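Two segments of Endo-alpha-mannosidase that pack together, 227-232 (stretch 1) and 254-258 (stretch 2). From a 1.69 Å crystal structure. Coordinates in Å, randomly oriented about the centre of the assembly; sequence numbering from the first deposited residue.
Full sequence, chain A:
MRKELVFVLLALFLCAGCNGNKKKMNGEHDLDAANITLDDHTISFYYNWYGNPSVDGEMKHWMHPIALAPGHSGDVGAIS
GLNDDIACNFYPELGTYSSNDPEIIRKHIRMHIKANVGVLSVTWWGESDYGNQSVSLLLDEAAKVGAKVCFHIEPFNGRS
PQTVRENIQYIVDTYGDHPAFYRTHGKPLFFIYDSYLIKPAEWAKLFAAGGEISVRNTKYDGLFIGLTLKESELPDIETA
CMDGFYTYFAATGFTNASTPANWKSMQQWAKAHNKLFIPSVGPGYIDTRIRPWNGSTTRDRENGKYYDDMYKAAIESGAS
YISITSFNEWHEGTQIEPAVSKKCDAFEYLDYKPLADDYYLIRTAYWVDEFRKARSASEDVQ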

# COMPACT_ATOMS: atom_id res chain seq x y z
N LEU A 227 7.04 9.09 -2.55
CA LEU A 227 5.92 9.63 -1.80
C LEU A 227 6.07 11.14 -1.75
O LEU A 227 7.10 11.66 -1.30
CB LEU A 227 5.88 9.05 -0.38
CG LEU A 227 4.71 9.48 0.51
CD1 LEU A 227 3.40 9.08 -0.12
CD2 LEU A 227 4.86 8.84 1.89
N THR A 228 5.04 11.83 -2.24
CA THR A 228 5.01 13.28 -2.16
C THR A 228 4.04 13.68 -1.06
O THR A 228 3.01 13.05 -0.89
CB THR A 228 4.64 13.95 -3.52
OG1 THR A 228 4.80 15.39 -3.42
CG2 THR A 228 3.22 13.62 -3.93
N LEU A 229 4.40 14.72 -0.31
CA LEU A 229 3.55 15.27 0.75
C LEU A 229 2.73 16.48 0.30
O LEU A 229 1.67 16.75 0.85
CB LEU A 229 4.40 15.70 1.94
CG LEU A 229 5.20 14.60 2.63
CD1 LEU A 229 6.08 15.29 3.67
CD2 LEU A 229 4.25 13.58 3.24
N LYS A 230 3.22 17.20 -0.69
CA LYS A 230 2.55 18.41 -1.12
C LYS A 230 2.90 18.78 -2.56
O LYS A 230 4.02 18.54 -3.03
CB LYS A 230 2.87 19.58 -0.18
CG LYS A 230 4.35 19.97 -0.08
CD LYS A 230 4.61 20.92 1.11
CE LYS A 230 4.79 20.15 2.40
NZ LYS A 230 4.57 21.03 3.59
N GLU A 231 1.91 19.35 -3.23
CA GLU A 231 2.05 19.82 -4.60
C GLU A 231 3.28 20.73 -4.81
O GLU A 231 3.93 20.66 -5.86
CB GLU A 231 0.75 20.53 -4.99
CG GLU A 231 0.71 21.10 -6.38
CD GLU A 231 -0.69 21.15 -6.94
OE1 GLU A 231 -1.67 21.28 -6.16
OE2 GLU A 231 -0.80 21.07 -8.18
N SER A 232 3.60 21.54 -3.80
CA SER A 232 4.72 22.50 -3.90
C SER A 232 6.09 21.85 -3.81
O SER A 232 7.10 22.48 -4.13
CB SER A 232 4.58 23.61 -2.85
OG SER A 232 4.82 23.10 -1.55
N PHE A 254 -4.98 14.59 5.21
CA PHE A 254 -3.88 14.32 6.13
C PHE A 254 -2.60 15.01 5.66
O PHE A 254 -1.83 15.51 6.49
CB PHE A 254 -3.64 12.82 6.31
CG PHE A 254 -2.53 12.52 7.26
CD1 PHE A 254 -2.63 12.92 8.61
CD2 PHE A 254 -1.37 11.90 6.82
CE1 PHE A 254 -1.56 12.66 9.50
CE2 PHE A 254 -0.32 11.63 7.69
CZ PHE A 254 -0.42 12.02 9.05
N THR A 255 -2.38 15.02 4.35
CA THR A 255 -1.35 15.83 3.73
C THR A 255 -1.98 16.61 2.57
O THR A 255 -3.09 16.29 2.13
CB THR A 255 -0.18 15.01 3.18
OG1 THR A 255 -0.65 14.15 2.14
CG2 THR A 255 0.53 14.20 4.27
N ASN A 256 -1.27 17.62 2.09
CA ASN A 256 -1.67 18.33 0.88
C ASN A 256 -1.84 17.36 -0.29
O ASN A 256 -2.82 17.42 -1.04
CB ASN A 256 -0.63 19.42 0.55
CG ASN A 256 -0.87 20.09 -0.78
OD1 ASN A 256 -0.41 19.60 -1.81
ND2 ASN A 256 -1.56 21.22 -0.77
N ALA A 257 -0.90 16.43 -0.44
CA ALA A 257 -0.95 15.46 -1.55
C ALA A 257 -2.12 14.47 -1.45
O ALA A 257 -2.57 13.94 -2.48
CB ALA A 257 0.35 14.72 -1.65
N SER A 258 -2.60 14.20 -0.23
CA SER A 258 -3.73 13.28 -0.04
C SER A 258 -5.04 14.04 0.13
O SER A 258 -5.97 13.55 0.75
CB SER A 258 -3.50 12.32 1.13
OG SER A 258 -3.38 13.02 2.35
O HOH W 1 0.99 12.40 0.89

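Residues 254-258 of stretch 2 lie against residues 227-232 of stretch 1, a stretch that is mostly loop but starts from strand at Leu227 and enters a 3-10 segment at Glu231, burying 256 Å² in all, and two direct hydrogen bonds hold the pair together. Phe254 opens the stretch without touching its partner, and its side chain stays exposed. At Thr255 the CA-to-CB bond points toward stretch 1. Thr255 CB sits 3.4 Å from Leu229 O, and Thr255 CG2 packs 3.9 Å from Leu229 CD2, a methyl-to-methyl contact. The hydroxyl takes a different route: a water accepts a hydrogen bond from Thr255 OG1 (2.7 Å) and donates one to Thr228 O (2.8 Å), linking the two stretches indirectly. Thr255 OG1 in turn accepts from Ser258 OG at 3.0 Å, so the hydroxyl is both donor and acceptor.

Asn256 makes its main contact through its side chain. With chi1 at 173° (t), its OD1 receives the amide of Glu231, N to OD1 2.7 Å, at a nearly linear 173°. Asn256 CB also lies 3.6 Å from Lys230 CB, while the end of the lysine side chain leads away. The backbone N of Asn256 is 3.3 Å from Leu229 O, but the angle is too poor for a hydrogen bond.

That carbonyl is instead claimed by the next amide: Ala257 N donates to Leu229 O at 2.9 Å and 155°. Here the backbones draw close, with Ala257 CA 4.6 Å from Lys230 CA. The small side chain of Ala257 is buried, its CB 3.2 Å from Thr228 O and 3.8 Å from Thr228 CG2. Ser258 does not reach stretch 1; besides its hydroxyl bond to Thr255, its N makes a weak backbone hydrogen bond to Thr255 O at 3.2 Å, closing a compact turn around Asn256 and Ala257.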